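Local coordinates for insecticidal crystal protein Cry35Ab1 (Bacillus thuringiensis, PDB 4JP0) that forms one component of a binary insecticidal toxin active on western corn rootworm larvae, reaching maximal toxicity only together with its partner protein Cry34Ab1, at residues A[244-249]-A[328-333]; A[279-284]-A[316-321]; A[305-310]-A[347-352]; A[362-367]-A[373-378]. All blocks are in the same frame, centred on the assembly; numbering follows the deposited sequence.

Contact 1: residues A[244-249]-A[328-333]; sequences INTLGF and IRIMQI
Met331 packs against both Leu247 and Thr246 in the tight part of this contact, where the end of helix 240-247 lies on the edge strand 327-346 of the toxin domain's four-stranded antiparallel sheet. Its terminal methyl CE meets CD1 of Leu247 at 3.8 Å. The side chains of Thr246 and Met331 pass each other in opposite directions, Thr246 OG1 lying 3.9 Å from Met331 CG and Thr246 CB 4.2 Å from Met331 CE. The methionine chain leaves CB anti to the backbone N (chi1 -169°) and then bends at both following torsions, a fold that an unbranched, flexible side chain allows. Leu320 of the adjacent strand 307-323 also touches Leu247.

Toward Ile330 the packing thins: of the helix segment, its CD1 meets just the methyl CG2 of Thr246, at 4.0 Å, and both residues are partly exposed. Ile330 and Met331 lie together opposite Leu320 in a classic beta bulge, which lets two successive side chains turn to the helix. Threonine suits this border, offering CG2 to the isoleucine while OG1 hydrogen-bonds to Thr242 O. With the threonine hydroxyl engaged within its own helix, the two segments hold together by van der Waals packing, mostly of methyl and methylene groups, not by polar bonds.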
# COMPACT_ATOMS: atom_id res chain seq x y z
N ILE A 244 -2.43 -5.04 9.38
CA ILE A 244 -3.45 -6.00 9.03
C ILE A 244 -4.83 -5.43 9.28
O ILE A 244 -5.67 -5.40 8.39
CB ILE A 244 -3.31 -7.32 9.82
CG1 ILE A 244 -1.94 -7.95 9.58
CG2 ILE A 244 -4.46 -8.28 9.42
CD1 ILE A 244 -1.59 -9.05 10.62
N ASN A 245 -5.12 -4.96 10.48
CA ASN A 245 -6.50 -4.52 10.69
C ASN A 245 -6.84 -3.24 9.93
O ASN A 245 -8.01 -2.95 9.72
CB ASN A 245 -6.83 -4.42 12.19
CG ASN A 245 -7.31 -5.79 12.81
OD1 ASN A 245 -7.47 -6.83 12.12
ND2 ASN A 245 -7.52 -5.79 14.12
N THR A 246 -5.84 -2.47 9.51
CA THR A 246 -6.11 -1.22 8.78
C THR A 246 -6.19 -1.39 7.27
O THR A 246 -7.06 -0.81 6.64
CB THR A 246 -5.06 -0.12 9.11
OG1 THR A 246 -4.93 0.04 10.53
CG2 THR A 246 -5.57 1.23 8.69
N LEU A 247 -5.29 -2.19 6.69
CA LEU A 247 -5.23 -2.36 5.24
C LEU A 247 -5.42 -3.79 4.74
O LEU A 247 -5.52 -4.01 3.54
CB LEU A 247 -3.89 -1.87 4.73
CG LEU A 247 -3.65 -0.35 4.87
CD1 LEU A 247 -2.21 -0.02 4.54
CD2 LEU A 247 -4.65 0.42 3.97
N GLY A 248 -5.42 -4.77 5.64
CA GLY A 248 -5.62 -6.15 5.19
C GLY A 248 -4.39 -6.83 4.59
O GLY A 248 -4.50 -7.75 3.77
N PHE A 249 -3.20 -6.37 4.96
CA PHE A 249 -1.99 -7.08 4.55
C PHE A 249 -0.95 -7.06 5.66
O PHE A 249 -1.05 -6.24 6.58
CB PHE A 249 -1.43 -6.69 3.16
CG PHE A 249 -0.77 -5.35 3.09
CD1 PHE A 249 0.60 -5.23 3.27
CD2 PHE A 249 -1.48 -4.23 2.70
CE1 PHE A 249 1.22 -4.02 3.16
CE2 PHE A 249 -0.88 -3.01 2.60
CZ PHE A 249 0.47 -2.88 2.81
N ILE A 328 -3.14 13.36 7.96
CA ILE A 328 -3.31 12.90 9.34
C ILE A 328 -2.94 11.42 9.39
O ILE A 328 -3.60 10.60 8.79
CB ILE A 328 -4.79 13.10 9.80
CG1 ILE A 328 -5.10 14.60 9.83
CG2 ILE A 328 -5.01 12.51 11.21
CD1 ILE A 328 -6.60 14.94 10.06
N ARG A 329 -1.87 11.07 10.10
CA ARG A 329 -1.42 9.70 10.11
C ARG A 329 -2.33 8.84 10.96
O ARG A 329 -2.64 9.21 12.10
CB ARG A 329 0.04 9.62 10.63
CG ARG A 329 0.73 8.31 10.31
CD ARG A 329 2.19 8.23 10.83
NE ARG A 329 2.22 8.30 12.28
CZ ARG A 329 3.18 8.84 13.00
NH1 ARG A 329 4.26 9.35 12.43
NH2 ARG A 329 3.08 8.85 14.33
N ILE A 330 -2.77 7.68 10.43
CA ILE A 330 -3.62 6.80 11.21
C ILE A 330 -2.94 5.45 11.46
O ILE A 330 -3.44 4.64 12.23
CB ILE A 330 -5.02 6.61 10.59
CG1 ILE A 330 -4.97 5.84 9.28
CG2 ILE A 330 -5.67 7.94 10.36
CD1 ILE A 330 -6.28 5.12 8.93
N MET A 331 -1.79 5.23 10.82
CA MET A 331 -1.10 3.97 10.97
C MET A 331 0.35 4.06 10.50
O MET A 331 0.64 4.71 9.51
CB MET A 331 -1.81 2.87 10.17
CG MET A 331 -1.26 1.49 10.53
SD MET A 331 0.09 1.02 9.44
CE MET A 331 -1.07 0.68 8.11
N GLN A 332 1.26 3.40 11.22
CA GLN A 332 2.64 3.27 10.76
C GLN A 332 3.19 1.96 11.24
O GLN A 332 2.81 1.48 12.30
CB GLN A 332 3.51 4.37 11.33
CG GLN A 332 3.46 4.45 12.85
CD GLN A 332 4.57 5.31 13.47
OE1 GLN A 332 5.56 5.64 12.82
NE2 GLN A 332 4.38 5.68 14.73
N ILE A 333 4.13 1.40 10.48
CA ILE A 333 4.84 0.21 10.92
C ILE A 333 6.21 0.31 10.32
O ILE A 333 6.35 0.71 9.16
CB ILE A 333 4.13 -1.11 10.50
CG1 ILE A 333 5.04 -2.32 10.75
CG2 ILE A 333 3.77 -1.06 9.05
CD1 ILE A 333 4.33 -3.70 10.64

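Contact 2: residues A[279-284]-A[316-321]; sequences LKIEYS and TSLELY
The backbones stay well apart, with 9.2 Å between CA of Leu279 and CA of Leu318 and 10.0 Å between CA of Ile281 and CA of Thr316, a spacing that side chains must bridge. Residues 316-321 run along strand 307-323, an inner strand of the antiparallel toxin-domain sheet, and residues 279-284 cross one of its faces as the chain comes away from helix 272-279. Lys280, with positive phi, turns the chain between Leu279 and Ile281, both of which point to the sheet.

Ile281 and Leu318 meet tip to tip: CD1 of the isoleucine sits 4.0 Å from CD2 and equally far from CD1 of the leucine, resting against the fork of its two methyls. The CB of Leu318 does not point straight at the loop, but CG lies beside its own backbone N (chi1 -83°) and carries the methyls nearer. Leu279 adds a looser touch, CD1 to CD2 of Leu318 at 4.4 Å. Branched aliphatic residues suit this buried layer, which continues through Ile243 and Leu205.

Polar residues occupy the other face of the strand. There Glu319 OE2 accepts from Ser317 OG at 2.6 Å through its anti lone pair, the one away from OE1.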
# COMPACT_ATOMS: atom_id res chain seq x y z
N LEU A 279 4.52 1.22 -4.62
CA LEU A 279 5.32 1.26 -3.40
C LEU A 279 6.61 0.48 -3.51
O LEU A 279 7.47 0.58 -2.64
CB LEU A 279 4.50 0.76 -2.23
CG LEU A 279 3.26 1.60 -1.94
CD1 LEU A 279 2.55 1.06 -0.72
CD2 LEU A 279 3.64 3.08 -1.73
N LYS A 280 6.75 -0.27 -4.61
CA LYS A 280 7.95 -1.10 -4.84
C LYS A 280 8.18 -2.06 -3.71
O LYS A 280 9.30 -2.16 -3.16
CB LYS A 280 9.21 -0.26 -5.10
CG LYS A 280 8.96 0.92 -6.02
CD LYS A 280 10.10 1.92 -5.94
CE LYS A 280 10.22 2.73 -7.24
NZ LYS A 280 11.67 2.81 -7.68
N ILE A 281 7.13 -2.81 -3.38
CA ILE A 281 7.21 -3.82 -2.36
C ILE A 281 6.94 -5.15 -3.04
O ILE A 281 5.97 -5.29 -3.77
CB ILE A 281 6.13 -3.57 -1.32
CG1 ILE A 281 6.46 -2.31 -0.50
CG2 ILE A 281 6.01 -4.75 -0.38
CD1 ILE A 281 5.29 -1.86 0.31
N GLU A 282 7.82 -6.12 -2.83
CA GLU A 282 7.68 -7.42 -3.44
C GLU A 282 6.59 -8.24 -2.75
O GLU A 282 6.29 -8.03 -1.58
CB GLU A 282 9.02 -8.17 -3.34
CG GLU A 282 10.08 -7.59 -4.26
CD GLU A 282 11.40 -8.33 -4.24
OE1 GLU A 282 11.60 -9.22 -3.36
OE2 GLU A 282 12.25 -8.02 -5.12
N TYR A 283 5.98 -9.14 -3.50
CA TYR A 283 5.12 -10.14 -2.92
C TYR A 283 6.03 -11.08 -2.14
O TYR A 283 7.14 -11.41 -2.59
CB TYR A 283 4.40 -10.93 -4.01
CG TYR A 283 3.45 -10.10 -4.85
CD1 TYR A 283 3.69 -9.88 -6.20
CD2 TYR A 283 2.31 -9.56 -4.31
CE1 TYR A 283 2.80 -9.13 -6.98
CE2 TYR A 283 1.43 -8.80 -5.08
CZ TYR A 283 1.70 -8.59 -6.40
OH TYR A 283 0.84 -7.85 -7.16
N SER A 284 5.56 -11.50 -0.97
CA SER A 284 6.34 -12.41 -0.14
C SER A 284 6.45 -13.78 -0.78
O SER A 284 5.57 -14.20 -1.52
CB SER A 284 5.71 -12.54 1.24
OG SER A 284 6.39 -13.52 2.01
N THR A 316 12.25 -0.05 6.64
CA THR A 316 11.15 0.38 5.76
C THR A 316 10.00 0.83 6.63
O THR A 316 9.57 0.10 7.54
CB THR A 316 10.71 -0.77 4.87
OG1 THR A 316 11.78 -1.10 3.99
CG2 THR A 316 9.57 -0.35 3.91
N SER A 317 9.47 2.02 6.38
CA SER A 317 8.36 2.54 7.16
C SER A 317 7.14 2.74 6.24
O SER A 317 7.18 3.55 5.33
CB SER A 317 8.73 3.88 7.80
OG SER A 317 7.69 4.34 8.64
N LEU A 318 6.08 1.99 6.49
CA LEU A 318 4.84 2.13 5.73
C LEU A 318 3.93 3.00 6.59
O LEU A 318 3.72 2.71 7.76
CB LEU A 318 4.25 0.74 5.54
CG LEU A 318 4.88 0.02 4.35
CD1 LEU A 318 4.32 -1.40 4.15
CD2 LEU A 318 4.63 0.84 3.12
N GLU A 319 3.42 4.10 6.03
CA GLU A 319 2.64 5.05 6.84
C GLU A 319 1.42 5.48 6.05
O GLU A 319 1.52 5.85 4.90
CB GLU A 319 3.51 6.27 7.19
CG GLU A 319 4.79 5.93 7.96
CD GLU A 319 5.79 7.09 8.08
OE1 GLU A 319 5.42 8.25 7.86
OE2 GLU A 319 6.97 6.87 8.40
N LEU A 320 0.27 5.46 6.70
CA LEU A 320 -1.00 5.74 6.05
C LEU A 320 -1.63 6.99 6.65
O LEU A 320 -1.71 7.11 7.89
CB LEU A 320 -1.93 4.56 6.28
CG LEU A 320 -3.32 4.67 5.65
CD1 LEU A 320 -3.21 4.59 4.15
CD2 LEU A 320 -4.24 3.54 6.16
N TYR A 321 -2.10 7.86 5.76
CA TYR A 321 -2.65 9.17 6.14
C TYR A 321 -4.01 9.48 5.54
O TYR A 321 -4.26 9.19 4.34
CB TYR A 321 -1.71 10.27 5.63
CG TYR A 321 -0.27 10.16 6.13
CD1 TYR A 321 0.62 9.26 5.55
CD2 TYR A 321 0.17 10.92 7.21
CE1 TYR A 321 1.90 9.14 6.00
CE2 TYR A 321 1.50 10.82 7.65
CZ TYR A 321 2.33 9.92 7.06
OH TYR A 321 3.65 9.78 7.50

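Contact 3: residues A[305-310]-A[347-352]; sequences QSMNSI and PNHQQA
Residues 305-310, which enter strand 307-323 at Met307, and the turn leading into helix 349-355 come closest at Met307 and Pro347, whose CA atoms are 6.0 Å apart. This is a strand-to-helix junction at the far end of the long antiparallel sheet: strand 327-346 finishes, a cis peptide bond precedes Pro347, and Asn348 forms the centre of an inverse gamma turn and the N-cap of the helix. The proline's ring suits such a bend and also packs on the strand, its CD lying 3.5 Å from Ser306 O and 4.3 Å from Met307 CB.

Met307, long and unbranched, can carry its polarisable sulfur to a ring. Its CG is anti to the backbone N (chi1 164°) and the chain stays extended as far as SD, which reaches the imidazole of His349. SD stands 4.1 Å from the ring centroid and 35° off the normal, an oblique approach nearest to CE1, at 3.6 Å. Ile299 and Leu221 also pack on this buried methionine.

Histidine offers a ring nitrogen as well: a water in the imidazole plane, 2.7 Å from His349 NE2, donates a weak bond to Ser306 O. Asparagine's short amide can reach back to a helix-start N-H, and Asn348 OD1 accepts from Gln351 N over 2.7 Å, nearly straight at 166°, with the donor above the carbonyl plane.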
# COMPACT_ATOMS: atom_id res chain seq x y z
N GLN A 305 46.06 -4.59 15.97
CA GLN A 305 45.48 -3.40 16.61
C GLN A 305 44.03 -3.68 17.02
O GLN A 305 43.39 -4.60 16.51
CB GLN A 305 45.45 -2.20 15.65
CG GLN A 305 46.80 -1.59 15.27
CD GLN A 305 47.56 -2.38 14.20
OE1 GLN A 305 47.00 -2.68 13.13
NE2 GLN A 305 48.81 -2.70 14.48
N SER A 306 43.50 -2.86 17.90
CA SER A 306 42.11 -3.05 18.32
C SER A 306 41.18 -2.54 17.23
O SER A 306 41.62 -1.81 16.36
CB SER A 306 41.84 -2.31 19.63
OG SER A 306 41.45 -0.97 19.38
N MET A 307 39.90 -2.90 17.30
CA MET A 307 38.97 -2.47 16.28
C MET A 307 37.57 -2.39 16.85
O MET A 307 37.25 -3.09 17.81
CB MET A 307 39.04 -3.46 15.15
CG MET A 307 37.92 -3.42 14.16
SD MET A 307 38.06 -4.92 13.17
CE MET A 307 37.36 -6.02 14.14
N ASN A 308 36.75 -1.51 16.26
CA ASN A 308 35.35 -1.36 16.64
C ASN A 308 34.51 -1.62 15.40
O ASN A 308 34.92 -1.28 14.28
CB ASN A 308 35.09 0.06 17.20
CG ASN A 308 36.07 0.44 18.36
OD1 ASN A 308 36.64 1.55 18.39
ND2 ASN A 308 36.26 -0.47 19.31
N SER A 309 33.33 -2.21 15.58
CA SER A 309 32.44 -2.50 14.46
C SER A 309 31.03 -2.13 14.84
O SER A 309 30.70 -2.09 16.03
CB SER A 309 32.49 -3.99 14.14
OG SER A 309 31.70 -4.33 13.00
N ILE A 310 30.22 -1.82 13.85
CA ILE A 310 28.82 -1.58 14.07
C ILE A 310 28.12 -1.97 12.79
O ILE A 310 28.70 -1.92 11.71
CB ILE A 310 28.55 -0.11 14.44
CG1 ILE A 310 27.09 0.07 14.91
CG2 ILE A 310 28.84 0.78 13.26
CD1 ILE A 310 26.81 1.36 15.64
N PRO A 347 39.43 0.88 13.09
CA PRO A 347 39.78 1.43 11.78
C PRO A 347 39.05 0.71 10.66
O PRO A 347 38.72 -0.47 10.82
CB PRO A 347 41.29 1.16 11.67
CG PRO A 347 41.75 0.98 13.05
CD PRO A 347 40.59 0.31 13.79
N ASN A 348 38.83 1.38 9.54
CA ASN A 348 38.01 0.79 8.45
C ASN A 348 38.81 -0.15 7.54
O ASN A 348 39.40 0.26 6.53
CB ASN A 348 37.30 1.89 7.64
CG ASN A 348 36.24 1.33 6.68
OD1 ASN A 348 36.26 0.15 6.34
ND2 ASN A 348 35.30 2.19 6.26
N HIS A 349 38.82 -1.43 7.91
CA HIS A 349 39.56 -2.45 7.18
C HIS A 349 38.97 -2.65 5.79
O HIS A 349 39.70 -2.94 4.86
CB HIS A 349 39.55 -3.79 7.90
CG HIS A 349 40.23 -3.79 9.23
ND1 HIS A 349 40.30 -4.92 10.02
CD2 HIS A 349 40.90 -2.82 9.90
CE1 HIS A 349 40.98 -4.64 11.13
NE2 HIS A 349 41.35 -3.37 11.08
N GLN A 350 37.65 -2.54 5.67
CA GLN A 350 37.02 -2.70 4.37
C GLN A 350 37.42 -1.57 3.41
O GLN A 350 37.70 -1.80 2.24
CB GLN A 350 35.49 -2.83 4.47
CG GLN A 350 34.84 -3.35 3.18
CD GLN A 350 33.58 -4.19 3.44
OE1 GLN A 350 33.51 -4.92 4.43
NE2 GLN A 350 32.60 -4.09 2.54
N GLN A 351 37.42 -0.34 3.90
CA GLN A 351 37.84 0.76 3.05
C GLN A 351 39.32 0.59 2.71
O GLN A 351 39.73 0.83 1.57
CB GLN A 351 37.64 2.11 3.72
CG GLN A 351 38.09 3.26 2.82
CD GLN A 351 38.24 4.55 3.56
OE1 GLN A 351 38.69 4.57 4.71
NE2 GLN A 351 37.88 5.66 2.91
N ALA A 352 40.12 0.15 3.67
CA ALA A 352 41.53 -0.06 3.37
C ALA A 352 41.78 -1.06 2.20
O ALA A 352 42.57 -0.79 1.28
CB ALA A 352 42.32 -0.47 4.62
O HOH W 1 42.65 -2.66 13.28

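Contact 4: residues A[362-367]-A[373-378]; sequences EEVEEI and STLIKL. Unlike the reference sequence in segment 373-378: Ile376 (reference Lys).
Apolar packing carries this contact, and Leu375 is its centre. The leucine points from helix 372-380 to helix 361-368 and straddles one methyl of Val364: CG1 of the valine lies 3.8 Å from CD1 of Leu375 and 3.9 Å from its CD2. Val364 CB is also 3.9 Å from that CD1. CG1 stands anti to the backbone N of Val364 (chi1 179°), which sets this branch between the leucine methyls. The two side chains meet at a slant rather than end to end, and both are buried.

The second kind of contact is of side chain with backbone. CD1 of Leu375 comes within 3.8 Å of Glu365 N, lying against the main chain of the facing helix, and it brushes Glu365 CB at 4.3 Å. The closest CA pair, Glu365 and Leu375, is 7.6 Å apart, near enough for one leucine to span the gap.

The segments belong to two short successive helices, joined by a brief turn and set steeply across each other in the C-terminal helical cluster. Helix 349-355 packs against the same apolar patch, Leu355 touching Val364 and Ala352 touching Leu375.

Polar contributions are few. The aliphatic part of Glu365 borders the leucine while the residue stays partly exposed, fitting for a carboxylate at the edge of an apolar patch. The buried Thr374 hydroxyl OG1 is satisfied by a hydrogen bond with Gln305 OE1.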
# COMPACT_ATOMS: atom_id res chain seq x y z
N GLU A 362 51.88 2.45 0.87
CA GLU A 362 52.23 3.67 1.59
C GLU A 362 51.08 4.68 1.52
O GLU A 362 50.83 5.38 2.49
CB GLU A 362 53.57 4.25 1.08
CG GLU A 362 54.78 3.54 1.68
CD GLU A 362 56.03 3.59 0.81
OE1 GLU A 362 57.10 4.01 1.30
OE2 GLU A 362 55.95 3.19 -0.38
N GLU A 363 50.40 4.76 0.37
CA GLU A 363 49.27 5.68 0.25
C GLU A 363 48.12 5.28 1.18
O GLU A 363 47.58 6.09 1.91
CB GLU A 363 48.74 5.76 -1.19
CG GLU A 363 49.71 6.49 -2.13
CD GLU A 363 49.24 6.55 -3.58
OE1 GLU A 363 48.33 5.75 -3.98
OE2 GLU A 363 49.79 7.38 -4.35
N VAL A 364 47.75 4.02 1.14
CA VAL A 364 46.67 3.57 2.01
C VAL A 364 47.04 3.76 3.48
O VAL A 364 46.23 4.21 4.29
CB VAL A 364 46.30 2.13 1.70
CG1 VAL A 364 45.18 1.66 2.63
CG2 VAL A 364 45.86 2.05 0.23
N GLU A 365 48.29 3.46 3.81
CA GLU A 365 48.75 3.61 5.18
C GLU A 365 48.48 5.03 5.65
O GLU A 365 47.99 5.25 6.76
CB GLU A 365 50.24 3.30 5.27
CG GLU A 365 50.86 3.51 6.64
CD GLU A 365 52.37 3.34 6.60
OE1 GLU A 365 52.84 2.26 6.18
OE2 GLU A 365 53.09 4.31 6.97
N GLU A 366 48.80 5.99 4.77
CA GLU A 366 48.58 7.41 5.05
C GLU A 366 47.10 7.76 5.15
O GLU A 366 46.69 8.51 6.04
CB GLU A 366 49.23 8.30 3.97
CG GLU A 366 48.76 9.73 4.09
CD GLU A 366 49.49 10.74 3.21
OE1 GLU A 366 50.64 10.51 2.73
OE2 GLU A 366 48.87 11.81 3.03
N ILE A 367 46.29 7.23 4.24
CA ILE A 367 44.88 7.58 4.20
C ILE A 367 44.08 7.01 5.38
O ILE A 367 43.18 7.67 5.91
CB ILE A 367 44.25 7.07 2.90
CG1 ILE A 367 44.85 7.81 1.70
CG2 ILE A 367 42.70 7.19 2.96
CD1 ILE A 367 44.49 7.19 0.37
N SER A 373 52.16 -3.39 7.67
CA SER A 373 52.15 -4.81 8.01
C SER A 373 50.69 -5.25 8.18
O SER A 373 50.31 -6.33 7.74
CB SER A 373 52.96 -5.10 9.27
OG SER A 373 52.40 -4.43 10.38
N THR A 374 49.86 -4.41 8.78
CA THR A 374 48.47 -4.78 8.98
C THR A 374 47.74 -4.87 7.66
O THR A 374 46.89 -5.75 7.46
CB THR A 374 47.76 -3.77 9.87
OG1 THR A 374 48.31 -3.86 11.19
CG2 THR A 374 46.30 -4.15 10.03
N LEU A 375 48.05 -3.93 6.77
CA LEU A 375 47.44 -3.91 5.44
C LEU A 375 47.72 -5.24 4.74
O LEU A 375 46.86 -5.82 4.07
CB LEU A 375 47.99 -2.75 4.62
CG LEU A 375 47.48 -1.38 5.05
CD1 LEU A 375 48.10 -0.31 4.18
CD2 LEU A 375 45.94 -1.31 5.04
N ILE A 376 48.94 -5.74 4.90
CA ILE A 376 49.28 -7.01 4.30
C ILE A 376 48.54 -8.17 4.98
O ILE A 376 48.00 -9.05 4.30
CB ILE A 376 50.77 -7.20 4.34
CG1 ILE A 376 51.43 -6.13 3.46
CG2 ILE A 376 51.12 -8.63 3.90
CD1 ILE A 376 52.96 -6.18 3.47
N LYS A 377 48.49 -8.17 6.31
CA LYS A 377 47.75 -9.19 7.05
C LYS A 377 46.30 -9.19 6.59
O LYS A 377 45.71 -10.24 6.39
CB LYS A 377 47.77 -8.95 8.56
CG LYS A 377 49.07 -9.32 9.26
CD LYS A 377 48.83 -9.60 10.75
CE LYS A 377 50.15 -9.84 11.50
NZ LYS A 377 50.14 -11.04 12.40
N LEU A 378 45.74 -7.99 6.42
CA LEU A 378 44.34 -7.85 6.03
C LEU A 378 44.10 -8.55 4.70
O LEU A 378 43.18 -9.36 4.57
CB LEU A 378 43.95 -6.37 5.93
CG LEU A 378 43.65 -5.77 7.30
CD1 LEU A 378 43.58 -4.26 7.22
CD2 LEU A 378 42.34 -6.34 7.83

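Overall arrangement
Contacts 1 and 2 share the antiparallel sheet of the toxin domain, their centres 11 Å apart, and the neighbouring strands 307-323 and 327-346 join them through backbone pairing of Leu320 with Ile330 and Met331. Contact 3 uses the other end of strand 307-323, its centre about 34 Å from that of contact 2. Along the chain, contact 2 falls within the span of contact 1, contact 3 crosses both, and contact 4 follows last. Contacts 3 and 4 touch, 12 Å between centres, where helix 349-355 meets helices 361-368 and 372-380. The long strands thus connect a middle region covered by helix 240-247 and the loop after helix 272-279 to a small helical cluster at the far tip of this elongated molecule.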